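Local atomic coordinates of galactonate dehydratase (Zobellia galactanivorans, PDB entry 5OLC), a protein that belongs to the enolase superfamily, joining a mandelate racemase/muconate lactonizing enzyme-type N-terminal domain to a TIM-barrel-like C-terminal domain. Residues D277-G282 and W309-A314; V299-H304 and V316-N321; V101-I106 and C255-Y260; K38-K43 and A61-G66; I80-L85 and A108-L113. All blocks are in the same frame, centred on the assembly; numbering follows the deposited sequence.

Interaction 1: D277-G282 and W309-A314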
# COMPACT_ATOMS: atom_id res chain seq x y z
N ASP A 277 -11.35 -27.97 -6.89
CA ASP A 277 -11.94 -29.24 -7.32
C ASP A 277 -11.68 -29.33 -8.82
O ASP A 277 -12.04 -28.41 -9.57
CB ASP A 277 -13.44 -29.32 -7.00
CG ASP A 277 -14.06 -30.70 -7.17
OD1 ASP A 277 -14.09 -31.20 -8.33
OD2 ASP A 277 -14.53 -31.27 -6.16
N ILE A 278 -11.01 -30.42 -9.25
CA ILE A 278 -10.64 -30.62 -10.66
C ILE A 278 -11.85 -30.50 -11.57
O ILE A 278 -11.80 -29.75 -12.54
CB ILE A 278 -9.83 -31.94 -10.85
CG1 ILE A 278 -8.46 -31.87 -10.11
CG2 ILE A 278 -9.60 -32.25 -12.33
CD1 ILE A 278 -8.11 -33.06 -9.25
N CYS A 279 -12.96 -31.13 -11.16
CA CYS A 279 -14.27 -31.23 -11.83
C CYS A 279 -15.08 -29.92 -11.81
O CYS A 279 -16.16 -29.85 -12.41
CB CYS A 279 -15.06 -32.40 -11.25
SG CYS A 279 -14.27 -34.02 -11.47
N ALA A 280 -14.55 -28.87 -11.18
CA ALA A 280 -15.23 -27.59 -11.08
C ALA A 280 -14.38 -26.38 -11.56
O ALA A 280 -14.86 -25.59 -12.38
CB ALA A 280 -15.71 -27.37 -9.65
N ALA A 281 -13.11 -26.28 -11.08
CA ALA A 281 -12.16 -25.18 -11.31
C ALA A 281 -11.64 -24.99 -12.77
O ALA A 281 -11.11 -23.91 -13.10
CB ALA A 281 -10.98 -25.31 -10.34
N GLY A 282 -11.78 -26.01 -13.61
CA GLY A 282 -11.32 -25.96 -15.00
C GLY A 282 -10.63 -27.22 -15.51
O GLY A 282 -9.90 -27.16 -16.51
N TRP A 309 -15.53 -42.28 -9.13
CA TRP A 309 -14.11 -42.56 -9.30
C TRP A 309 -13.53 -41.85 -10.50
O TRP A 309 -12.31 -41.79 -10.58
CB TRP A 309 -13.81 -44.06 -9.32
CG TRP A 309 -14.12 -44.75 -8.02
CD1 TRP A 309 -15.27 -45.42 -7.71
CD2 TRP A 309 -13.28 -44.83 -6.86
NE1 TRP A 309 -15.20 -45.91 -6.43
CE2 TRP A 309 -13.99 -45.55 -5.88
CE3 TRP A 309 -11.98 -44.38 -6.57
CZ2 TRP A 309 -13.45 -45.84 -4.62
CZ3 TRP A 309 -11.45 -44.66 -5.31
CH2 TRP A 309 -12.18 -45.38 -4.36
N ILE A 310 -14.37 -41.28 -11.42
CA ILE A 310 -13.84 -40.49 -12.54
C ILE A 310 -13.13 -39.28 -11.93
O ILE A 310 -11.98 -39.01 -12.29
CB ILE A 310 -14.87 -40.07 -13.63
CG1 ILE A 310 -15.47 -41.30 -14.32
CG2 ILE A 310 -14.19 -39.17 -14.66
CD1 ILE A 310 -16.72 -41.08 -15.03
N ALA A 311 -13.80 -38.60 -10.96
CA ALA A 311 -13.34 -37.47 -10.15
C ALA A 311 -12.18 -37.87 -9.24
O ALA A 311 -11.17 -37.15 -9.22
CB ALA A 311 -14.47 -36.95 -9.30
N ILE A 312 -12.32 -38.98 -8.47
CA ILE A 312 -11.25 -39.43 -7.57
C ILE A 312 -9.98 -39.72 -8.36
O ILE A 312 -8.92 -39.25 -7.97
CB ILE A 312 -11.67 -40.57 -6.62
CG1 ILE A 312 -12.89 -40.16 -5.80
CG2 ILE A 312 -10.51 -41.01 -5.70
CD1 ILE A 312 -13.90 -41.28 -5.52
N SER A 313 -10.10 -40.43 -9.51
CA SER A 313 -8.98 -40.76 -10.40
C SER A 313 -8.17 -39.53 -10.82
O SER A 313 -6.95 -39.56 -10.68
CB SER A 313 -9.46 -41.51 -11.63
OG SER A 313 -9.86 -42.81 -11.25
N ALA A 314 -8.86 -38.45 -11.27
CA ALA A 314 -8.24 -37.19 -11.68
C ALA A 314 -7.38 -36.61 -10.53
O ALA A 314 -6.26 -36.15 -10.78
CB ALA A 314 -9.32 -36.20 -12.10

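Interaction 2: V299-H304 and V316-N321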
# COMPACT_ATOMS: atom_id res chain seq x y z
N VAL A 299 2.12 -21.91 -1.40
CA VAL A 299 0.89 -22.34 -0.72
C VAL A 299 0.65 -23.77 -1.13
O VAL A 299 0.68 -24.07 -2.32
CB VAL A 299 -0.37 -21.52 -1.12
CG1 VAL A 299 -1.51 -21.74 -0.13
CG2 VAL A 299 -0.08 -20.03 -1.29
N ASP A 300 0.34 -24.64 -0.14
CA ASP A 300 0.05 -26.06 -0.35
C ASP A 300 -1.23 -26.24 -1.15
O ASP A 300 -2.12 -25.38 -1.09
CB ASP A 300 -0.11 -26.81 0.99
CG ASP A 300 0.99 -26.59 1.99
OD1 ASP A 300 1.09 -25.46 2.53
OD2 ASP A 300 1.69 -27.58 2.31
N LEU A 301 -1.34 -27.37 -1.87
CA LEU A 301 -2.51 -27.75 -2.67
C LEU A 301 -2.95 -29.16 -2.32
O LEU A 301 -2.17 -30.11 -2.45
CB LEU A 301 -2.22 -27.68 -4.18
CG LEU A 301 -3.42 -27.37 -5.06
CD1 LEU A 301 -2.98 -26.59 -6.28
CD2 LEU A 301 -4.18 -28.62 -5.43
N VAL A 302 -4.19 -29.28 -1.86
CA VAL A 302 -4.84 -30.55 -1.58
C VAL A 302 -6.13 -30.37 -2.35
O VAL A 302 -6.87 -29.46 -1.99
CB VAL A 302 -5.10 -30.83 -0.07
CG1 VAL A 302 -5.83 -32.17 0.11
CG2 VAL A 302 -3.81 -30.80 0.74
N PRO A 303 -6.39 -31.08 -3.46
CA PRO A 303 -7.63 -30.81 -4.20
C PRO A 303 -8.90 -31.25 -3.47
O PRO A 303 -8.85 -32.05 -2.52
CB PRO A 303 -7.42 -31.54 -5.53
CG PRO A 303 -6.51 -32.64 -5.21
CD PRO A 303 -5.62 -32.18 -4.09
N HIS A 304 -10.04 -30.68 -3.88
CA HIS A 304 -11.33 -31.05 -3.33
C HIS A 304 -11.88 -32.16 -4.25
O HIS A 304 -11.78 -32.02 -5.48
CB HIS A 304 -12.27 -29.83 -3.31
CG HIS A 304 -13.65 -30.13 -2.77
ND1 HIS A 304 -14.76 -30.20 -3.61
CD2 HIS A 304 -14.04 -30.35 -1.49
CE1 HIS A 304 -15.79 -30.48 -2.81
NE2 HIS A 304 -15.41 -30.58 -1.54
N VAL A 316 -6.16 -38.55 -7.95
CA VAL A 316 -5.07 -39.52 -7.76
C VAL A 316 -3.90 -39.12 -8.65
O VAL A 316 -2.77 -38.97 -8.17
CB VAL A 316 -5.46 -41.00 -8.05
CG1 VAL A 316 -4.33 -41.94 -7.67
CG2 VAL A 316 -6.75 -41.41 -7.35
N HIS A 317 -4.19 -38.89 -9.94
CA HIS A 317 -3.20 -38.50 -10.92
C HIS A 317 -2.67 -37.09 -10.71
O HIS A 317 -1.50 -36.86 -11.00
CB HIS A 317 -3.73 -38.73 -12.34
CG HIS A 317 -3.79 -40.19 -12.66
ND1 HIS A 317 -2.76 -40.82 -13.34
CD2 HIS A 317 -4.68 -41.13 -12.27
CE1 HIS A 317 -3.09 -42.10 -13.40
NE2 HIS A 317 -4.24 -42.34 -12.76
N LEU A 318 -3.47 -36.17 -10.14
CA LEU A 318 -2.96 -34.82 -9.88
C LEU A 318 -2.01 -34.78 -8.67
O LEU A 318 -0.91 -34.25 -8.83
CB LEU A 318 -4.04 -33.76 -9.78
CG LEU A 318 -3.49 -32.33 -9.80
CD1 LEU A 318 -3.91 -31.57 -11.05
CD2 LEU A 318 -3.81 -31.61 -8.51
N VAL A 319 -2.40 -35.36 -7.50
CA VAL A 319 -1.52 -35.35 -6.32
C VAL A 319 -0.24 -36.20 -6.59
O VAL A 319 0.83 -35.89 -6.04
CB VAL A 319 -2.17 -35.64 -4.93
CG1 VAL A 319 -3.68 -35.39 -4.93
CG2 VAL A 319 -1.83 -37.01 -4.39
N ALA A 320 -0.32 -37.20 -7.50
CA ALA A 320 0.85 -37.97 -7.89
C ALA A 320 1.88 -37.02 -8.52
O ALA A 320 3.02 -37.02 -8.09
CB ALA A 320 0.47 -39.07 -8.87
N ASN A 321 1.44 -36.14 -9.45
CA ASN A 321 2.25 -35.15 -10.17
C ASN A 321 2.60 -33.92 -9.33
O ASN A 321 3.51 -33.16 -9.70
CB ASN A 321 1.53 -34.74 -11.44
CG ASN A 321 2.40 -33.99 -12.41
OD1 ASN A 321 3.08 -34.58 -13.26
ND2 ASN A 321 2.40 -32.68 -12.29

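Interaction 3: V101-I106 and C255-Y260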
# COMPACT_ATOMS: atom_id res chain seq x y z
N VAL A 101 -21.10 -23.20 -13.01
CA VAL A 101 -21.69 -24.16 -13.94
C VAL A 101 -20.89 -24.34 -15.24
O VAL A 101 -20.45 -25.46 -15.46
CB VAL A 101 -23.20 -23.84 -14.19
CG1 VAL A 101 -23.74 -24.55 -15.43
CG2 VAL A 101 -24.03 -24.20 -12.96
N LEU A 102 -20.71 -23.30 -16.11
CA LEU A 102 -19.95 -23.50 -17.37
C LEU A 102 -18.49 -23.95 -17.14
O LEU A 102 -17.95 -24.63 -18.01
CB LEU A 102 -20.01 -22.31 -18.33
CG LEU A 102 -21.32 -22.15 -19.12
CD1 LEU A 102 -21.37 -20.81 -19.79
CD2 LEU A 102 -21.51 -23.22 -20.16
N GLN A 103 -17.90 -23.66 -15.96
CA GLN A 103 -16.56 -24.11 -15.60
C GLN A 103 -16.55 -25.61 -15.32
O GLN A 103 -15.59 -26.29 -15.71
CB GLN A 103 -15.95 -23.31 -14.42
CG GLN A 103 -15.56 -21.87 -14.75
CD GLN A 103 -14.98 -21.67 -16.14
OE1 GLN A 103 -13.99 -22.31 -16.54
NE2 GLN A 103 -15.60 -20.80 -16.93
N ALA A 104 -17.65 -26.13 -14.70
CA ALA A 104 -17.79 -27.56 -14.42
C ALA A 104 -18.11 -28.35 -15.73
O ALA A 104 -17.77 -29.54 -15.81
CB ALA A 104 -18.84 -27.80 -13.35
N ALA A 105 -18.71 -27.67 -16.75
CA ALA A 105 -18.94 -28.25 -18.08
C ALA A 105 -17.57 -28.39 -18.76
O ALA A 105 -17.26 -29.48 -19.27
CB ALA A 105 -19.84 -27.36 -18.89
N ILE A 106 -16.73 -27.29 -18.72
CA ILE A 106 -15.35 -27.25 -19.28
C ILE A 106 -14.47 -28.27 -18.55
O ILE A 106 -13.70 -28.96 -19.22
CB ILE A 106 -14.70 -25.83 -19.32
CG1 ILE A 106 -15.53 -24.84 -20.16
CG2 ILE A 106 -13.29 -25.91 -19.89
CD1 ILE A 106 -14.96 -23.43 -20.35
N CYS A 255 -14.97 -23.33 -3.76
CA CYS A 255 -15.78 -22.40 -4.55
C CYS A 255 -14.94 -21.42 -5.41
O CYS A 255 -15.51 -20.47 -5.98
CB CYS A 255 -16.74 -21.66 -3.62
SG CYS A 255 -17.52 -22.72 -2.38
N GLU A 256 -13.62 -21.66 -5.55
CA GLU A 256 -12.75 -20.84 -6.39
C GLU A 256 -12.53 -21.50 -7.75
O GLU A 256 -12.32 -22.70 -7.84
CB GLU A 256 -11.43 -20.50 -5.70
CG GLU A 256 -11.53 -19.32 -4.75
CD GLU A 256 -11.77 -17.95 -5.36
OE1 GLU A 256 -11.48 -17.76 -6.56
OE2 GLU A 256 -12.22 -17.04 -4.62
N TYR A 257 -12.67 -20.70 -8.82
CA TYR A 257 -12.60 -21.16 -10.20
C TYR A 257 -11.55 -20.40 -11.01
O TYR A 257 -11.44 -19.17 -10.90
CB TYR A 257 -13.99 -21.01 -10.87
CG TYR A 257 -15.10 -21.81 -10.22
CD1 TYR A 257 -15.77 -21.33 -9.10
CD2 TYR A 257 -15.51 -23.03 -10.75
CE1 TYR A 257 -16.78 -22.07 -8.48
CE2 TYR A 257 -16.52 -23.78 -10.15
CZ TYR A 257 -17.15 -23.30 -9.02
OH TYR A 257 -18.17 -24.02 -8.44
N LEU A 258 -10.81 -21.13 -11.84
CA LEU A 258 -9.75 -20.67 -12.76
C LEU A 258 -8.48 -20.17 -12.06
O LEU A 258 -8.44 -19.98 -10.84
CB LEU A 258 -10.25 -19.61 -13.78
CG LEU A 258 -11.46 -19.98 -14.64
CD1 LEU A 258 -11.78 -18.86 -15.61
CD2 LEU A 258 -11.23 -21.28 -15.43
N LYS A 259 -7.42 -19.98 -12.88
CA LYS A 259 -6.12 -19.46 -12.46
C LYS A 259 -6.29 -18.04 -11.90
O LYS A 259 -5.66 -17.68 -10.89
CB LYS A 259 -5.11 -19.49 -13.64
CG LYS A 259 -5.54 -18.73 -14.92
CD LYS A 259 -4.46 -18.68 -16.00
CE LYS A 259 -4.65 -19.68 -17.10
NZ LYS A 259 -5.81 -19.32 -17.97
N TYR A 260 -7.22 -17.26 -12.51
CA TYR A 260 -7.50 -15.88 -12.13
C TYR A 260 -8.13 -15.78 -10.77
O TYR A 260 -7.82 -14.87 -10.01
CB TYR A 260 -8.36 -15.20 -13.19
CG TYR A 260 -7.82 -15.35 -14.59
CD1 TYR A 260 -6.83 -14.51 -15.07
CD2 TYR A 260 -8.34 -16.31 -15.46
CE1 TYR A 260 -6.36 -14.61 -16.38
CE2 TYR A 260 -7.86 -16.44 -16.76
CZ TYR A 260 -6.87 -15.59 -17.22
OH TYR A 260 -6.38 -15.70 -18.50

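Interaction 4: K38-K43 and A61-G66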
# COMPACT_ATOMS: atom_id res chain seq x y z
N LYS A 38 -27.41 -36.35 -7.33
CA LYS A 38 -27.49 -36.21 -8.78
C LYS A 38 -26.15 -35.67 -9.29
O LYS A 38 -25.80 -34.52 -9.00
CB LYS A 38 -28.64 -35.27 -9.18
CG LYS A 38 -29.81 -35.96 -9.88
CD LYS A 38 -31.01 -35.02 -10.08
CE LYS A 38 -32.01 -35.04 -8.95
NZ LYS A 38 -32.84 -36.27 -8.98
N ILE A 39 -25.38 -36.52 -9.99
CA ILE A 39 -24.10 -36.11 -10.56
C ILE A 39 -24.13 -36.28 -12.08
O ILE A 39 -24.81 -37.18 -12.58
CB ILE A 39 -22.82 -36.73 -9.86
CG1 ILE A 39 -22.27 -37.92 -10.60
CG2 ILE A 39 -22.99 -37.05 -8.36
CD1 ILE A 39 -21.09 -37.63 -11.11
N CYS A 40 -23.44 -35.41 -12.81
CA CYS A 40 -23.32 -35.47 -14.27
C CYS A 40 -21.93 -36.00 -14.62
O CYS A 40 -20.96 -35.66 -13.94
CB CYS A 40 -23.58 -34.10 -14.90
SG CYS A 40 -23.32 -34.05 -16.69
N ILE A 41 -21.83 -36.86 -15.65
CA ILE A 41 -20.62 -37.55 -16.15
C ILE A 41 -20.60 -37.41 -17.70
O ILE A 41 -21.67 -37.34 -18.30
CB ILE A 41 -20.78 -39.06 -15.73
CG1 ILE A 41 -20.76 -39.28 -14.20
CG2 ILE A 41 -19.81 -39.97 -16.42
CD1 ILE A 41 -19.45 -39.33 -13.48
N VAL A 42 -19.43 -37.41 -18.35
CA VAL A 42 -19.29 -37.36 -19.83
C VAL A 42 -18.47 -38.51 -20.37
O VAL A 42 -17.52 -38.96 -19.72
CB VAL A 42 -18.68 -36.07 -20.41
CG1 VAL A 42 -19.70 -35.21 -21.12
CG2 VAL A 42 -17.84 -35.32 -19.39
N LYS A 43 -18.74 -38.89 -21.63
CA LYS A 43 -17.99 -39.86 -22.40
C LYS A 43 -17.73 -39.22 -23.77
O LYS A 43 -18.66 -39.01 -24.57
CB LYS A 43 -18.73 -41.19 -22.54
CG LYS A 43 -17.87 -42.34 -23.06
CD LYS A 43 -18.75 -43.36 -23.72
CE LYS A 43 -18.09 -44.71 -23.85
NZ LYS A 43 -19.09 -45.81 -23.96
N ALA A 61 -27.96 -31.54 -13.88
CA ALA A 61 -28.74 -31.15 -15.05
C ALA A 61 -28.34 -29.80 -15.68
O ALA A 61 -28.57 -29.58 -16.88
CB ALA A 61 -30.20 -31.16 -14.70
N VAL A 62 -27.71 -28.91 -14.87
CA VAL A 62 -27.23 -27.60 -15.32
C VAL A 62 -25.90 -27.77 -16.01
O VAL A 62 -25.63 -27.09 -17.01
CB VAL A 62 -27.14 -26.56 -14.18
CG1 VAL A 62 -27.35 -25.15 -14.73
CG2 VAL A 62 -28.15 -26.85 -13.08
N ILE A 63 -25.06 -28.70 -15.48
CA ILE A 63 -23.75 -29.03 -16.05
C ILE A 63 -23.95 -29.75 -17.40
O ILE A 63 -23.23 -29.49 -18.37
CB ILE A 63 -22.87 -29.82 -15.02
CG1 ILE A 63 -22.36 -28.88 -13.90
CG2 ILE A 63 -21.69 -30.56 -15.69
CD1 ILE A 63 -22.19 -29.54 -12.61
N LYS A 64 -24.96 -30.63 -17.44
CA LYS A 64 -25.31 -31.44 -18.58
C LYS A 64 -25.70 -30.57 -19.78
O LYS A 64 -25.39 -30.91 -20.91
CB LYS A 64 -26.45 -32.38 -18.18
CG LYS A 64 -26.55 -33.63 -19.04
CD LYS A 64 -27.88 -33.72 -19.77
CE LYS A 64 -27.76 -33.38 -21.23
NZ LYS A 64 -29.10 -33.29 -21.88
N SER A 65 -26.35 -29.44 -19.53
CA SER A 65 -26.75 -28.53 -20.60
C SER A 65 -25.54 -27.73 -21.05
O SER A 65 -25.48 -27.32 -22.22
CB SER A 65 -27.84 -27.59 -20.11
OG SER A 65 -28.97 -28.35 -19.72
N GLY A 66 -24.61 -27.52 -20.11
CA GLY A 66 -23.36 -26.81 -20.34
C GLY A 66 -22.54 -27.54 -21.37
O GLY A 66 -22.15 -26.94 -22.38

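Interaction 5: I80-L85 and A108-L113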
# COMPACT_ATOMS: atom_id res chain seq x y z
N ILE A 80 -5.79 -34.86 -28.65
CA ILE A 80 -4.44 -34.75 -28.06
C ILE A 80 -4.11 -33.29 -27.70
O ILE A 80 -3.60 -33.03 -26.60
CB ILE A 80 -3.25 -35.42 -28.83
CG1 ILE A 80 -3.51 -35.52 -30.35
CG2 ILE A 80 -2.87 -36.77 -28.23
CD1 ILE A 80 -3.06 -34.30 -31.18
N GLY A 81 -4.43 -32.36 -28.62
CA GLY A 81 -4.27 -30.93 -28.41
C GLY A 81 -5.39 -30.37 -27.55
O GLY A 81 -6.09 -29.44 -27.96
N HIS A 82 -5.57 -30.96 -26.34
CA HIS A 82 -6.60 -30.67 -25.34
C HIS A 82 -6.70 -29.19 -24.98
O HIS A 82 -7.81 -28.69 -24.73
CB HIS A 82 -6.39 -31.54 -24.09
CG HIS A 82 -5.20 -31.14 -23.30
ND1 HIS A 82 -3.93 -31.57 -23.63
CD2 HIS A 82 -5.11 -30.29 -22.25
CE1 HIS A 82 -3.11 -30.99 -22.78
NE2 HIS A 82 -3.77 -30.20 -21.93
N GLU A 83 -5.54 -28.49 -24.97
CA GLU A 83 -5.47 -27.06 -24.65
C GLU A 83 -6.10 -26.21 -25.74
O GLU A 83 -6.66 -25.16 -25.42
CB GLU A 83 -4.04 -26.62 -24.35
CG GLU A 83 -3.70 -26.64 -22.87
CD GLU A 83 -2.26 -26.39 -22.46
OE1 GLU A 83 -1.61 -25.49 -23.05
OE2 GLU A 83 -1.79 -27.05 -21.50
N VAL A 84 -6.09 -26.69 -27.01
CA VAL A 84 -6.72 -25.98 -28.13
C VAL A 84 -8.24 -25.99 -27.93
O VAL A 84 -8.93 -25.01 -28.24
CB VAL A 84 -6.29 -26.54 -29.51
CG1 VAL A 84 -6.66 -25.59 -30.66
CG2 VAL A 84 -4.81 -26.85 -29.54
N LEU A 85 -8.76 -27.11 -27.37
CA LEU A 85 -10.19 -27.29 -27.08
C LEU A 85 -10.58 -26.45 -25.88
O LEU A 85 -11.61 -25.78 -25.93
CB LEU A 85 -10.55 -28.78 -26.87
CG LEU A 85 -10.14 -29.73 -27.99
CD1 LEU A 85 -10.28 -31.16 -27.57
CD2 LEU A 85 -10.94 -29.48 -29.26
N ALA A 108 -15.46 -31.16 -16.92
CA ALA A 108 -15.96 -32.47 -17.31
C ALA A 108 -15.36 -32.93 -18.64
O ALA A 108 -14.80 -34.02 -18.68
CB ALA A 108 -17.47 -32.44 -17.36
N ILE A 109 -15.43 -32.07 -19.71
CA ILE A 109 -14.82 -32.34 -21.03
C ILE A 109 -13.30 -32.52 -20.87
O ILE A 109 -12.77 -33.50 -21.39
CB ILE A 109 -15.19 -31.23 -22.06
CG1 ILE A 109 -16.70 -31.26 -22.40
CG2 ILE A 109 -14.33 -31.32 -23.33
CD1 ILE A 109 -17.32 -29.93 -22.70
N ASP A 110 -12.61 -31.61 -20.14
CA ASP A 110 -11.16 -31.67 -19.90
C ASP A 110 -10.71 -33.03 -19.34
O ASP A 110 -9.91 -33.70 -19.98
CB ASP A 110 -10.68 -30.49 -19.03
CG ASP A 110 -9.19 -30.22 -19.11
OD1 ASP A 110 -8.74 -29.70 -20.16
OD2 ASP A 110 -8.47 -30.52 -18.12
N VAL A 111 -11.27 -33.47 -18.19
CA VAL A 111 -10.92 -34.74 -17.53
C VAL A 111 -11.06 -35.94 -18.51
O VAL A 111 -10.17 -36.79 -18.56
CB VAL A 111 -11.70 -34.93 -16.20
CG1 VAL A 111 -11.34 -36.24 -15.50
CG2 VAL A 111 -11.46 -33.75 -15.25
N ALA A 112 -12.12 -35.95 -19.34
CA ALA A 112 -12.30 -36.98 -20.37
C ALA A 112 -11.22 -36.88 -21.49
O ALA A 112 -10.79 -37.93 -21.98
CB ALA A 112 -13.71 -36.92 -20.96
N LEU A 113 -10.76 -35.66 -21.86
CA LEU A 113 -9.70 -35.48 -22.88
C LEU A 113 -8.31 -35.91 -22.36
O LEU A 113 -7.37 -36.10 -23.15
CB LEU A 113 -9.61 -34.02 -23.33
CG LEU A 113 -10.75 -33.47 -24.15
CD1 LEU A 113 -10.72 -31.96 -24.14
CD2 LEU A 113 -10.73 -34.02 -25.54

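Interaction 1: D277-G282 and W309-A314
Ile278 and Cys279, at the start of the short helix 278-281, press on the first turns of helix 309-321 through two separate apolar points. In one, the thiol of Cys279 lies against the methyl of Ala311, with SG of Cys279 3.7 Å from CB of Ala311 and almost as close to the alpha carbon behind it. In the other, Ile278 straddles Ala314 with both of its branches. Its CG2, trans to the backbone N, meets CB of Ala314 at 4.0 Å. At the end of the longer branch, CD1 of Ile278 rests on the backbone of that alanine, 3.8 Å from C of Ala314. Two alanines one turn apart thus form the receiving surface, and the helix can come within 6.5 Å of the short turn, measured from CA of Cys279 to CA of Ala311.

Beyond these points the segments diverge. Ala280 and Ala281 turn to other neighbours, Ala280 to Tyr257 and Ala281 to helix 283-296, so the looser flank is buried by the rest of the fold and does not face solvent. Asp277 keeps apart from the helix; it sits at the N-cap, where OD1 of Asp277 takes a weak capping bond from N of Cys279 at 3.0 Å. Its backbone O is gripped twice, by the N-H groups of Ala280 and Ala281. The contact joins the short helix after strand 273-274 to the helix after strand 300-301, neighbouring parallel strands, as in the beta-alpha build of the TIM-like barrel in the enolase superfamily.

Interaction 2: V299-H304 and V316-N321
Pro303 and Val319 lie nearly perpendicular, the proline ring presenting its outer carbons to one methyl of the valine. CG1 of Val319 lies 3.8 Å from CD of Pro303 and 4.0 Å from CG of the same ring, so a single branch spans the CG-CD side of the ring. The alpha-to-beta bonds of both residues aim across the contact.

Leu318, the preceding residue of the helix, approaches the same ring from a second direction and more loosely. Its CG is trans to the backbone N (chi1 -168°), which carries the isobutyl group out toward the strand. There CD2 of Leu318 stands 4.4 Å from CG of Pro303. The same methyl faces Leu301, where CD2 of Leu318 and CD2 of Leu301 meet end to end at 4.3 Å. Leu301 and Pro303, two residues apart along an extended backbone, both turn their side chains to the helix, whereas Val302 between them points away and packs on Tyr140 of strand 136-142.

Helix 283-296 closes in on the leucines, with Ala294 touching Leu301, and Leu284 and Val287 touching Leu318. Val319 also reaches Ile137 of strand 136-142. The contact therefore joins the barrel strand 300-301 to helix 309-321, which follows it in the chain, as in a TIM-like beta-alpha unit. Every approach is between carbon atoms, and the two segments bury only 116 Å² between them. Between them cohesion probably comes from dispersion and the exclusion of water, the fit depending on shape; bonds elsewhere also hold each segment in place.

Interaction 3: V101-I106 and C255-Y260
Gln103 sets the root of its side chain obliquely against the Tyr257 ring, CB of Gln103 lying 3.7 Å from CD2 of Tyr257. The two side chains run antiparallel alongside each other, and the amide plane is turned 74° from the ring, so the amide does not stack on it. A bend at chi2 (-37°) folds the chain of Gln103 over and brings its amide to Leu258 instead. OE1 and CD of Gln103 come up beside the CD2 methyl of Leu258, with CD of Gln103 3.8 Å from CD2 of Leu258, and these two side chains are set roughly square to each other. Between these two segments Gln103 meets a ring and a branched aliphatic group by van der Waals contact alone.

The far end of Tyr257 belongs to the assembly: its OH is hydrogen-bonded to the O of Asp95 of a neighbouring subunit. Arg98 of that neighbouring subunit forms a salt bridge with Glu256 of this chain. Leu258 is covered further by Tyr90 of helix 82-93. Helix 101-120 comes from the N-terminal domain, and residues 255-260 run from strand 250-252 into the next helix of the barrel. This is the junction between capping domain and barrel that characterises the enolase superfamily.

Interaction 4: K38-K43 and A61-G66
Strand 38-43 passes helix 60-70 most closely at Cys40 and Lys64, whose CA atoms are 6.2 Å apart. Cys40 carries the contact from the strand side. With SG trans to the backbone N (chi1 175°), its thiol reaches across to the helix and rests alongside the base of Lys64, where SG of Cys40 is 3.8 Å from both CA and CB of Lys64. Ile63 adds its shorter branch: CG2 of Ile63 lies 4.0 Å from SG of Cys40 and also touches CB of that cysteine. The sulfur therefore fits against two consecutive helical residues.

CG of Lys64 still touches SG of Cys40 at 4.0 Å; beyond it the chain bends at chi2 and chi3 and leads off, passing Pro16 and Val18 of strand 11-22, and NZ ends in a salt bridge with Asp68 a turn further along the helix. Ile39 and Ile41 point away from the helix, to the other side of the strand, where both touch Glu55. Ala60 and Ile67 of helix 60-70 also touch Cys40. One side of the central strand in the three-stranded antiparallel sheet is thus packed by a helix, as is usual in the N-terminal alpha+beta domain of the enolase superfamily.

Interaction 5: I80-L85 and A108-L113
Asp110 and Leu113, one turn apart on helix 101-120, meet His82 and Leu85 at the start of helix 82-93, a helix-to-helix packing within the N-terminal domain of enolase-superfamily type. The residues ahead of them look elsewhere: Ala108 touches Val42 of strand 36-46 and Ile109 touches Ile44, so this helix packs on the sheet as well.

Asp110 comes next. Its carboxylate approaches the edge of the His82 ring near the ring plane, OD1 of Asp110 being 4.2 Å from CD2 of His82. This is proximity without a hydrogen bond; OD1 has its polar partner in Thr285 of helix 283-296. Within its own segment ND1 of His82 makes a weak hydrogen bond of 3.3 Å to O of Ile80 across the inverse gamma turn centred on Gly81. A chi1 of 71° tucks the ring back over its own backbone in a way that lets ND1 reach that carbonyl.

Val111 and Ala112 turn aside, and Leu113 then supplies the largest share of the contact. Its CB lies 4.1 Å from CB of His82, bringing the roots of the two side chains together. Farther out, the isobutyl groups of Leu113 and Leu85 meet at a slant. There CD1 of Leu85 is set in the fork of Leu113, 3.5 Å from each of the methyls CD1 and CD2 of Leu113.

Interaction 1 lies nearest the middle of the chain and touches the other four. It shares helix 309-321 with interaction 2, and OD2 of Asp277 is 2.8 Å from ND1 of His304, a probable hydrogen bond consistent with the Asp-His pair at the ends of neighbouring barrel strands in mandelate racemase relatives. Toward interaction 3, O of Ala281 lies 3.1 Å from N of Leu258, a probable backbone hydrogen bond. Across the domain boundary, CG2 of Ile278 packs 3.8 Å from CG2 of Val111 in interaction 5, and CD1 of Ile310 lies 3.6 Å from CG2 of Ile41 in interaction 4. Interactions 3 and 5 both use helix 101-120. Interactions 2 and 4 are farthest apart, their centres about 24 Å from each other.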